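Long-range contacts in putative uncharacterized protein (Aeropyrum pernix, PDB 3P1Z), which is uncharacterized but belongs to the tRNA-intron endonuclease family, and so may bind RNA and may take part in cutting introns out of precursor tRNA: residues A15-F23 with V73-L81; E7-A15 with E26-R34. All blocks are in the same frame, centred on the assembly; numbering follows the deposited sequence.

How the contacts relate
Both contacts hold the same β-hairpin, strands 14-18 and 21-26 of the N-terminal sheet; the centres of the two contacts lie about 18 Å apart. Contact 1 sits nearer the middle of the chain and works at the turn end, where helix 68-79 packs on the hairpin mainly through aliphatic side chains, with no hydrogen bond across. Contact 2 lies farther out, at the open end, where the segment before the first strand meets the start of helix 30-38; here a pair of backbone bonds, two aromatic rings and a lysine do the work, with disulfides close by. Each contact is partly buried. Ala15 belongs to both, and their segments alternate along the chain.

Contact 1. Residues A15-F23 with V73-L81; sequences ARLGVEGVF and VEVIAGLGL
Leu17 and Leu79 run antiparallel alongside one another, and with Val22 and Val75 they pack helix 68-79 against a β-hairpin of the SEN2-like N-terminal domain. The nearest approach of the two leucines is CD1 of Leu17 to CD2 of Leu79, 3.7 Å. The branches of Leu17 divide the work: its CD1 faces Leu79, while CD2 reaches the helix backbone, 3.8 Å from Glu74 O and 4.2 Å from the bare CA of Gly78. The first torsion carries CG anti to the backbone N (chi1 -176°), toward the helix, and chi2 near 60° then parts the two methyls. Leu79 is split as well. Its CD1 comes to 4.2 Å from Val22 CG2, and its CD2 comes up to the backbone of the turn, with Gly21 N the nearest atom at 3.4 Å. Deeper in, the Val22 and Val75 side chains meet roughly perpendicular, the CG2 methyls 3.7 Å apart, with CG1 of Val75 touching the same Val22 methyl.

No hydrogen bond spans the two segments; the contact is van der Waals packing. Residues 73-79 of the helix run at 17° to strand 15-18. Around this first shell, Met63 meets both Leu17 and Val22, Ala52 of helix 49-57 touches Val22, and Pro49 touches Leu79. On the helix side turned from the hairpin, Ile76 packs on Leu83 and Ala86 of helix 83-95, and another protein chain of the assembly also packs on Val73, Ile76 and Ala77.

Each element is held in shape by its own backbone. Gly80, with positive phi, makes a Schellman motif with two bonds back into the last turn, and the hairpin is closed round Val19 and Glu20 by Gly18 N donating to Gly21 O over 2.8 Å.

Contact 2. Residues E7-A15 with E26-R34; sequences EVAGCKAAA and ECFDGSYCR
Lys12, its CG beside the backbone N (chi1 -78°) and its chain extended beyond, lies across the ring of Tyr32 and beside Asp29. Its CB sits over one face of the ring, 3.8 Å from the centroid and 20° off the normal, a CH-pi contact. CG then meets Asp29 CB at 3.5 Å, CD comes 3.7 Å from Tyr32 CD1, and CE runs on beside the carboxylate. NZ stays 5.2 Å from Asp29 OD2, so the opposite charges do not pair. With an alanine in place of Tyr32, the aliphatic part of Lys12 would probably lose the surface it lies on and be freer to turn.

Asp29 is the N-cap of helix 30-38: its OD1 accepts from Tyr32 N at 3.2 Å, met from above the carboxylate plane. Phe28 takes Cys11 O at its ring edge, with Val8 and Ala14 CB packed obliquely on it. Ala14 and Glu26 form an antiparallel hydrogen-bonded pair, Ala14 N to Glu26 O being 2.9 Å.

Cys27 and Cys33 are disulfide-linked, as are Cys11 and Cys62. A weak hydrogen bond between Tyr32 OH and Gln55 OE1 links helix 30-38 to helix 49-57, beside the open end of hairpin 14-18/21-26.

Contact 1. Residues A15-F23 with V73-L81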
ATOM      1  N   ALA A  15     -20.215 -41.589  -4.833  1.00 79.86           N
ATOM      2  CA  ALA A  15     -20.840 -41.039  -3.626  1.00 81.76           C
ATOM      3  C   ALA A  15     -22.074 -40.184  -3.901  1.00 80.56           C
ATOM      4  O   ALA A  15     -22.167 -39.511  -4.920  1.00 82.12           O
ATOM      5  CB  ALA A  15     -19.813 -40.237  -2.822  1.00 73.87           C
ATOM      6  N   ARG A  16     -23.017 -40.212  -2.968  1.00 83.99           N
ATOM      7  CA  ARG A  16     -24.248 -39.445  -3.097  1.00 83.60           C
ATOM      8  C   ARG A  16     -24.234 -38.286  -2.124  1.00 88.24           C
ATOM      9  O   ARG A  16     -23.587 -38.341  -1.082  1.00 88.01           O
ATOM     10  CB  ARG A  16     -25.455 -40.309  -2.771  1.00 86.10           C
ATOM     11  CG  ARG A  16     -25.674 -40.455  -1.290  1.00 84.84           C
ATOM     12  CD  ARG A  16     -27.089 -40.873  -0.970  1.00 89.27           C
ATOM     13  NE  ARG A  16     -27.199 -41.282   0.426  1.00 98.92           N
ATOM     14  CZ  ARG A  16     -27.010 -42.527   0.856  1.00103.32           C
ATOM     15  NH1 ARG A  16     -26.711 -43.490  -0.011  1.00 98.65           N
ATOM     16  NH2 ARG A  16     -27.123 -42.812   2.152  1.00 95.83           N
ATOM     17  N   LEU A  17     -24.970 -37.237  -2.451  1.00 88.83           N
ATOM     18  CA  LEU A  17     -25.004 -36.075  -1.588  1.00 85.09           C
ATOM     19  C   LEU A  17     -26.270 -36.087  -0.755  1.00 87.17           C
ATOM     20  O   LEU A  17     -27.364 -35.910  -1.283  1.00 88.74           O
ATOM     21  CB  LEU A  17     -24.948 -34.795  -2.413  1.00 78.96           C
ATOM     22  CG  LEU A  17     -24.882 -33.547  -1.541  1.00 81.26           C
ATOM     23  CD1 LEU A  17     -23.634 -33.604  -0.672  1.00 76.56           C
ATOM     24  CD2 LEU A  17     -24.892 -32.303  -2.408  1.00 85.60           C
ATOM     25  N   GLY A  18     -26.123 -36.297   0.548  1.00 86.11           N
ATOM     26  CA  GLY A  18     -27.255 -36.215   1.453  1.00 80.82           C
ATOM     27  C   GLY A  18     -27.466 -34.811   1.997  1.00 90.13           C
ATOM     28  O   GLY A  18     -26.663 -33.904   1.751  1.00 91.35           O
ATOM     29  N   VAL A  19     -28.552 -34.632   2.747  1.00 90.67           N
ATOM     30  CA  VAL A  19     -28.850 -33.346   3.375  1.00 90.10           C
ATOM     31  C   VAL A  19     -27.660 -32.767   4.135  1.00 89.55           C
ATOM     32  O   VAL A  19     -27.355 -31.581   3.997  1.00 85.82           O
ATOM     33  CB  VAL A  19     -30.049 -33.425   4.331  1.00 85.95           C
ATOM     34  CG1 VAL A  19     -29.969 -32.303   5.354  1.00 86.20           C
ATOM     35  CG2 VAL A  19     -31.351 -33.350   3.553  1.00 83.53           C
ATOM     36  N   GLU A  20     -27.004 -33.582   4.953  1.00 85.86           N
ATOM     37  CA  GLU A  20     -25.749 -33.143   5.558  1.00 97.56           C
ATOM     38  C   GLU A  20     -24.698 -34.217   5.408  1.00102.25           C
ATOM     39  O   GLU A  20     -24.560 -35.110   6.259  1.00104.60           O
ATOM     40  CB  GLU A  20     -25.892 -32.775   7.035  1.00100.17           C
ATOM     41  CG  GLU A  20     -25.102 -31.517   7.451  1.00 95.26           C
ATOM     42  CD  GLU A  20     -23.589 -31.559   7.138  1.00105.27           C
ATOM     43  OE1 GLU A  20     -22.999 -30.463   6.946  1.00105.29           O
ATOM     44  OE2 GLU A  20     -22.991 -32.663   7.085  1.00 98.39           O
ATOM     45  N   GLY A  21     -23.958 -34.125   4.313  1.00 97.31           N
ATOM     46  CA  GLY A  21     -22.814 -34.977   4.141  1.00 91.86           C
ATOM     47  C   GLY A  21     -22.784 -35.721   2.832  1.00 90.04           C
ATOM     48  O   GLY A  21     -23.799 -35.913   2.144  1.00 82.81           O
ATOM     49  N   VAL A  22     -21.566 -36.118   2.498  1.00 92.47           N
ATOM     50  CA  VAL A  22     -21.294 -36.959   1.357  1.00 84.13           C
ATOM     51  C   VAL A  22     -21.186 -38.366   1.890  1.00 77.12           C
ATOM     52  O   VAL A  22     -20.563 -38.606   2.930  1.00 68.03           O
ATOM     53  CB  VAL A  22     -19.979 -36.570   0.664  1.00 76.34           C
ATOM     54  CG1 VAL A  22     -19.571 -37.641  -0.342  1.00 78.93           C
ATOM     55  CG2 VAL A  22     -20.130 -35.224  -0.010  1.00 70.45           C
ATOM     56  N   PHE A  23     -21.829 -39.286   1.182  1.00 88.17           N
ATOM     57  CA  PHE A  23     -21.768 -40.686   1.539  1.00 86.19           C
ATOM     58  C   PHE A  23     -21.241 -41.534   0.392  1.00 81.56           C
ATOM     59  O   PHE A  23     -21.790 -41.541  -0.712  1.00 81.78           O
ATOM     60  CB  PHE A  23     -23.122 -41.214   2.026  1.00 84.77           C
ATOM     61  CG  PHE A  23     -23.126 -42.691   2.210  1.00 93.13           C
ATOM     62  CD1 PHE A  23     -22.048 -43.287   2.821  1.00 94.55           C
ATOM     63  CD2 PHE A  23     -24.177 -43.490   1.779  1.00 96.90           C
ATOM     64  CE1 PHE A  23     -21.988 -44.663   2.994  1.00 94.14           C
ATOM     65  CE2 PHE A  23     -24.127 -44.877   1.942  1.00 94.92           C
ATOM     66  CZ  PHE A  23     -23.023 -45.453   2.537  1.00 96.13           C
ATOM     67  N   VAL A  73     -18.193 -28.469  -7.217  1.00 64.63           N
ATOM     68  CA  VAL A  73     -19.155 -27.399  -7.066  1.00 64.91           C
ATOM     69  C   VAL A  73     -20.431 -27.904  -6.414  1.00 64.58           C
ATOM     70  O   VAL A  73     -21.129 -27.145  -5.757  1.00 70.12           O
ATOM     71  CB  VAL A  73     -19.485 -26.763  -8.434  1.00 60.69           C
ATOM     72  CG1 VAL A  73     -20.704 -25.844  -8.334  1.00 49.27           C
ATOM     73  CG2 VAL A  73     -18.268 -26.017  -8.956  1.00 62.70           C
ATOM     74  N   GLU A  74     -20.726 -29.191  -6.581  1.00 66.27           N
ATOM     75  CA  GLU A  74     -21.995 -29.749  -6.111  1.00 70.11           C
ATOM     76  C   GLU A  74     -21.989 -29.919  -4.604  1.00 63.41           C
ATOM     77  O   GLU A  74     -22.873 -29.433  -3.904  1.00 58.90           O
ATOM     78  CB  GLU A  74     -22.297 -31.092  -6.787  1.00 68.10           C
ATOM     79  CG  GLU A  74     -23.764 -31.512  -6.696  1.00 67.86           C
ATOM     80  CD  GLU A  74     -24.006 -32.916  -7.220  1.00 84.61           C
ATOM     81  OE1 GLU A  74     -23.574 -33.212  -8.358  1.00 82.82           O
ATOM     82  OE2 GLU A  74     -24.631 -33.720  -6.492  1.00 93.96           O
ATOM     83  N   VAL A  75     -20.989 -30.634  -4.120  1.00 59.58           N
ATOM     84  CA  VAL A  75     -20.778 -30.757  -2.700  1.00 60.93           C
ATOM     85  C   VAL A  75     -20.652 -29.350  -2.116  1.00 65.73           C
ATOM     86  O   VAL A  75     -21.355 -28.995  -1.162  1.00 66.56           O
ATOM     87  CB  VAL A  75     -19.520 -31.606  -2.422  1.00 62.59           C
ATOM     88  CG1 VAL A  75     -19.210 -31.674  -0.935  1.00 59.93           C
ATOM     89  CG2 VAL A  75     -19.705 -33.008  -2.998  1.00 57.00           C
ATOM     90  N   ILE A  76     -19.787 -28.539  -2.721  1.00 65.42           N
ATOM     91  CA  ILE A  76     -19.472 -27.206  -2.204  1.00 60.03           C
ATOM     92  C   ILE A  76     -20.697 -26.327  -2.008  1.00 61.54           C
ATOM     93  O   ILE A  76     -20.961 -25.843  -0.911  1.00 63.38           O
ATOM     94  CB  ILE A  76     -18.513 -26.459  -3.128  1.00 61.70           C
ATOM     95  CG1 ILE A  76     -17.087 -26.968  -2.930  1.00 62.25           C
ATOM     96  CG2 ILE A  76     -18.578 -24.972  -2.847  1.00 59.03           C
ATOM     97  CD1 ILE A  76     -16.081 -26.290  -3.826  1.00 58.11           C
ATOM     98  N   ALA A  77     -21.434 -26.096  -3.085  1.00 62.36           N
ATOM     99  CA  ALA A  77     -22.670 -25.345  -2.976  1.00 62.72           C
ATOM    100  C   ALA A  77     -23.592 -26.098  -2.030  1.00 68.70           C
ATOM    101  O   ALA A  77     -24.091 -25.540  -1.049  1.00 66.15           O
ATOM    102  CB  ALA A  77     -23.319 -25.171  -4.341  1.00 59.42           C
ATOM    103  N   GLY A  78     -23.783 -27.382  -2.319  1.00 70.02           N
ATOM    104  CA  GLY A  78     -24.808 -28.172  -1.666  1.00 66.94           C
ATOM    105  C   GLY A  78     -24.754 -28.087  -0.159  1.00 73.72           C
ATOM    106  O   GLY A  78     -25.772 -27.811   0.495  1.00 70.89           O
ATOM    107  N   LEU A  79     -23.555 -28.307   0.379  1.00 70.28           N
ATOM    108  CA  LEU A  79     -23.338 -28.408   1.818  1.00 68.48           C
ATOM    109  C   LEU A  79     -23.110 -27.041   2.456  1.00 68.26           C
ATOM    110  O   LEU A  79     -22.954 -26.929   3.672  1.00 70.34           O
ATOM    111  CB  LEU A  79     -22.158 -29.348   2.104  1.00 66.85           C
ATOM    112  CG  LEU A  79     -22.355 -30.795   1.625  1.00 69.04           C
ATOM    113  CD1 LEU A  79     -21.138 -31.664   1.891  1.00 69.64           C
ATOM    114  CD2 LEU A  79     -23.581 -31.414   2.276  1.00 80.42           C
ATOM    115  N   GLY A  80     -23.102 -25.999   1.630  1.00 70.36           N
ATOM    116  CA  GLY A  80     -22.880 -24.650   2.116  1.00 64.05           C
ATOM    117  C   GLY A  80     -21.441 -24.358   2.497  1.00 58.57           C
ATOM    118  O   GLY A  80     -21.189 -23.641   3.455  1.00 67.29           O
ATOM    119  N   LEU A  81     -20.490 -24.910   1.754  1.00 57.46           N
ATOM    120  CA  LEU A  81     -19.078 -24.624   1.999  1.00 60.98           C
ATOM    121  C   LEU A  81     -18.656 -23.254   1.465  1.00 60.28           C
ATOM    122  O   LEU A  81     -19.465 -22.526   0.892  1.00 56.12           O
ATOM    123  CB  LEU A  81     -18.189 -25.712   1.396  1.00 56.50           C
ATOM    124  CG  LEU A  81     -18.506 -27.093   1.962  1.00 63.74           C
ATOM    125  CD1 LEU A  81     -17.495 -28.143   1.502  1.00 61.88           C
ATOM    126  CD2 LEU A  81     -18.563 -27.000   3.477  1.00 61.22           C
TER

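Contact 2. Residues E7-A15 with E26-R34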
ATOM      1  N   GLU A   7     -21.852 -44.684 -15.172  1.00105.88           N
ATOM      2  CA  GLU A   7     -20.489 -44.339 -15.576  1.00107.75           C
ATOM      3  C   GLU A   7     -19.522 -44.493 -14.391  1.00111.40           C
ATOM      4  O   GLU A   7     -19.310 -43.547 -13.618  1.00108.82           O
ATOM      5  CB  GLU A   7     -20.454 -42.905 -16.127  1.00113.42           C
ATOM      6  CG  GLU A   7     -19.187 -42.520 -16.903  1.00109.60           C
ATOM      7  CD  GLU A   7     -19.216 -41.074 -17.385  1.00106.32           C
ATOM      8  OE1 GLU A   7     -18.643 -40.794 -18.461  1.00106.72           O
ATOM      9  OE2 GLU A   7     -19.823 -40.222 -16.692  1.00102.51           O
ATOM     10  N   VAL A   8     -18.946 -45.688 -14.246  1.00108.32           N
ATOM     11  CA  VAL A   8     -18.064 -45.988 -13.111  1.00104.15           C
ATOM     12  C   VAL A   8     -16.584 -46.030 -13.518  1.00100.07           C
ATOM     13  O   VAL A   8     -15.701 -46.118 -12.664  1.00 93.96           O
ATOM     14  CB  VAL A   8     -18.459 -47.324 -12.396  1.00101.16           C
ATOM     15  CG1 VAL A   8     -19.968 -47.378 -12.145  1.00 98.99           C
ATOM     16  CG2 VAL A   8     -18.005 -48.544 -13.193  1.00100.10           C
ATOM     17  N   ALA A   9     -16.328 -45.962 -14.825  1.00100.17           N
ATOM     18  CA  ALA A   9     -14.966 -45.965 -15.369  1.00103.09           C
ATOM     19  C   ALA A   9     -14.195 -44.686 -14.996  1.00105.79           C
ATOM     20  O   ALA A   9     -14.654 -43.579 -15.275  1.00102.73           O
ATOM     21  CB  ALA A   9     -14.997 -46.158 -16.897  1.00 84.86           C
ATOM     22  N   GLY A  10     -13.029 -44.834 -14.368  1.00101.98           N
ATOM     23  CA  GLY A  10     -12.197 -43.683 -14.046  1.00 97.81           C
ATOM     24  C   GLY A  10     -12.312 -43.149 -12.625  1.00 98.19           C
ATOM     25  O   GLY A  10     -11.397 -42.486 -12.135  1.00101.39           O
ATOM     26  N   CYS A  11     -13.440 -43.415 -11.967  1.00 93.77           N
ATOM     27  CA  CYS A  11     -13.613 -43.068 -10.560  1.00 85.70           C
ATOM     28  C   CYS A  11     -12.995 -44.177  -9.719  1.00 83.59           C
ATOM     29  O   CYS A  11     -13.021 -45.338 -10.120  1.00 88.43           O
ATOM     30  CB  CYS A  11     -15.099 -42.952 -10.228  1.00 78.91           C
ATOM     31  SG  CYS A  11     -16.131 -42.622 -11.673  1.00108.64           S
ATOM     32  N   LYS A  12     -12.433 -43.831  -8.567  1.00 75.00           N
ATOM     33  CA  LYS A  12     -11.969 -44.842  -7.619  1.00 75.40           C
ATOM     34  C   LYS A  12     -12.987 -45.007  -6.493  1.00 80.71           C
ATOM     35  O   LYS A  12     -12.666 -45.566  -5.443  1.00 84.87           O
ATOM     36  CB  LYS A  12     -10.589 -44.500  -7.041  1.00 73.69           C
ATOM     37  CG  LYS A  12      -9.414 -44.787  -7.956  1.00 73.70           C
ATOM     38  CD  LYS A  12      -8.152 -44.213  -7.349  1.00 76.97           C
ATOM     39  CE  LYS A  12      -7.030 -44.046  -8.362  1.00 88.45           C
ATOM     40  NZ  LYS A  12      -6.023 -43.029  -7.915  1.00 88.48           N
ATOM     41  N   ALA A  13     -14.208 -44.519  -6.731  1.00 77.55           N
ATOM     42  CA  ALA A  13     -15.319 -44.590  -5.771  1.00 73.08           C
ATOM     43  C   ALA A  13     -16.463 -43.638  -6.142  1.00 73.48           C
ATOM     44  O   ALA A  13     -16.255 -42.633  -6.819  1.00 78.21           O
ATOM     45  CB  ALA A  13     -14.838 -44.307  -4.357  1.00 74.49           C
ATOM     46  N   ALA A  14     -17.671 -43.950  -5.685  1.00 76.03           N
ATOM     47  CA  ALA A  14     -18.864 -43.186  -6.072  1.00 78.27           C
ATOM     48  C   ALA A  14     -19.748 -42.837  -4.875  1.00 78.41           C
ATOM     49  O   ALA A  14     -20.006 -43.682  -4.016  1.00 78.97           O
ATOM     50  CB  ALA A  14     -19.663 -43.942  -7.125  1.00 81.62           C
ATOM     51  N   ALA A  15     -20.215 -41.589  -4.833  1.00 79.86           N
ATOM     52  CA  ALA A  15     -20.840 -41.039  -3.626  1.00 81.76           C
ATOM     53  C   ALA A  15     -22.074 -40.184  -3.901  1.00 80.56           C
ATOM     54  O   ALA A  15     -22.167 -39.511  -4.920  1.00 82.12           O
ATOM     55  CB  ALA A  15     -19.813 -40.237  -2.822  1.00 73.87           C
ATOM     56  N   GLU A  26     -19.898 -46.776  -3.316  1.00 80.61           N
ATOM     57  CA  GLU A  26     -19.128 -47.799  -4.034  1.00 80.16           C
ATOM     58  C   GLU A  26     -17.617 -47.546  -4.004  1.00 84.70           C
ATOM     59  O   GLU A  26     -17.165 -46.447  -4.328  1.00 86.14           O
ATOM     60  CB  GLU A  26     -19.581 -47.859  -5.498  1.00 86.04           C
ATOM     61  CG  GLU A  26     -20.921 -48.539  -5.752  1.00 83.09           C
ATOM     62  CD  GLU A  26     -20.847 -50.054  -5.616  1.00 88.91           C
ATOM     63  OE1 GLU A  26     -19.740 -50.620  -5.798  1.00 85.61           O
ATOM     64  OE2 GLU A  26     -21.900 -50.677  -5.329  1.00 79.65           O
ATOM     65  N   CYS A  27     -16.834 -48.556  -3.628  1.00 85.54           N
ATOM     66  CA  CYS A  27     -15.372 -48.445  -3.698  1.00 89.36           C
ATOM     67  C   CYS A  27     -14.805 -49.322  -4.816  1.00 86.14           C
ATOM     68  O   CYS A  27     -14.922 -50.545  -4.776  1.00 87.88           O
ATOM     69  CB  CYS A  27     -14.708 -48.775  -2.349  1.00 92.95           C
ATOM     70  SG  CYS A  27     -14.930 -47.520  -1.038  1.00103.80           S
ATOM     71  N   PHE A  28     -14.189 -48.697  -5.812  1.00 85.23           N
ATOM     72  CA  PHE A  28     -13.731 -49.435  -6.983  1.00 85.36           C
ATOM     73  C   PHE A  28     -12.242 -49.709  -6.891  1.00 89.47           C
ATOM     74  O   PHE A  28     -11.741 -50.699  -7.441  1.00 95.14           O
ATOM     75  CB  PHE A  28     -14.088 -48.673  -8.253  1.00 81.14           C
ATOM     76  CG  PHE A  28     -15.513 -48.228  -8.288  1.00 78.55           C
ATOM     77  CD1 PHE A  28     -16.505 -49.065  -7.837  1.00 71.13           C
ATOM     78  CD2 PHE A  28     -15.864 -46.974  -8.753  1.00 82.78           C
ATOM     79  CE1 PHE A  28     -17.816 -48.669  -7.858  1.00 78.03           C
ATOM     80  CE2 PHE A  28     -17.188 -46.570  -8.773  1.00 77.85           C
ATOM     81  CZ  PHE A  28     -18.159 -47.420  -8.325  1.00 75.36           C
ATOM     82  N   ASP A  29     -11.545 -48.822  -6.191  1.00 79.60           N
ATOM     83  CA  ASP A  29     -10.160 -49.054  -5.818  1.00 83.22           C
ATOM     84  C   ASP A  29     -10.129 -49.163  -4.302  1.00 87.59           C
ATOM     85  O   ASP A  29     -10.409 -48.193  -3.599  1.00 90.59           O
ATOM     86  CB  ASP A  29      -9.268 -47.912  -6.309  1.00 84.61           C
ATOM     87  CG  ASP A  29      -7.780 -48.225  -6.177  1.00 89.53           C
ATOM     88  OD1 ASP A  29      -7.353 -48.619  -5.067  1.00 87.34           O
ATOM     89  OD2 ASP A  29      -7.040 -48.068  -7.180  1.00 87.97           O
ATOM     90  N   GLY A  30      -9.820 -50.352  -3.800  1.00 87.55           N
ATOM     91  CA  GLY A  30      -9.827 -50.584  -2.373  1.00 82.06           C
ATOM     92  C   GLY A  30      -8.792 -49.735  -1.667  1.00 86.03           C
ATOM     93  O   GLY A  30      -9.096 -49.098  -0.660  1.00 86.32           O
ATOM     94  N   SER A  31      -7.569 -49.720  -2.192  1.00 81.68           N
ATOM     95  CA  SER A  31      -6.473 -49.020  -1.526  1.00 86.05           C
ATOM     96  C   SER A  31      -6.833 -47.558  -1.313  1.00 88.74           C
ATOM     97  O   SER A  31      -6.455 -46.943  -0.312  1.00 86.08           O
ATOM     98  CB  SER A  31      -5.178 -49.129  -2.337  1.00 84.96           C
ATOM     99  OG  SER A  31      -5.371 -48.697  -3.676  1.00 84.93           O
ATOM    100  N   TYR A  32      -7.573 -47.015  -2.272  1.00 87.60           N
ATOM    101  CA  TYR A  32      -7.990 -45.619  -2.251  1.00 85.19           C
ATOM    102  C   TYR A  32      -8.908 -45.359  -1.060  1.00 86.08           C
ATOM    103  O   TYR A  32      -8.651 -44.465  -0.250  1.00 91.98           O
ATOM    104  CB  TYR A  32      -8.671 -45.277  -3.576  1.00 82.29           C
ATOM    105  CG  TYR A  32      -9.366 -43.937  -3.653  1.00 79.65           C
ATOM    106  CD1 TYR A  32      -8.659 -42.771  -3.945  1.00 75.38           C
ATOM    107  CD2 TYR A  32     -10.741 -43.845  -3.485  1.00 80.22           C
ATOM    108  CE1 TYR A  32      -9.303 -41.550  -4.039  1.00 73.73           C
ATOM    109  CE2 TYR A  32     -11.397 -42.632  -3.583  1.00 78.13           C
ATOM    110  CZ  TYR A  32     -10.674 -41.487  -3.857  1.00 74.51           C
ATOM    111  OH  TYR A  32     -11.333 -40.282  -3.953  1.00 72.01           O
ATOM    112  N   CYS A  33      -9.965 -46.151  -0.940  1.00 78.18           N
ATOM    113  CA  CYS A  33     -10.831 -46.065   0.231  1.00 83.43           C
ATOM    114  C   CYS A  33     -10.085 -46.349   1.533  1.00 87.85           C
ATOM    115  O   CYS A  33     -10.174 -45.575   2.487  1.00 89.22           O
ATOM    116  CB  CYS A  33     -12.026 -46.998   0.101  1.00 81.04           C
ATOM    117  SG  CYS A  33     -13.391 -46.215  -0.742  1.00 82.52           S
ATOM    118  N   ARG A  34      -9.352 -47.457   1.576  1.00 90.86           N
ATOM    119  CA  ARG A  34      -8.540 -47.770   2.745  1.00 88.53           C
ATOM    120  C   ARG A  34      -7.664 -46.581   3.127  1.00 86.69           C
ATOM    121  O   ARG A  34      -7.473 -46.308   4.310  1.00 86.04           O
ATOM    122  CB  ARG A  34      -7.683 -49.016   2.503  1.00 92.04           C
ATOM    123  CG  ARG A  34      -8.429 -50.334   2.719  1.00 94.72           C
ATOM    124  CD  ARG A  34      -7.465 -51.517   2.844  1.00 88.36           C
ATOM    125  NE  ARG A  34      -6.616 -51.639   1.664  1.00 81.81           N
ATOM    126  CZ  ARG A  34      -7.050 -52.073   0.484  1.00 85.74           C
ATOM    127  NH1 ARG A  34      -8.325 -52.425   0.332  1.00 77.47           N
ATOM    128  NH2 ARG A  34      -6.213 -52.147  -0.543  1.00 81.70           N
TER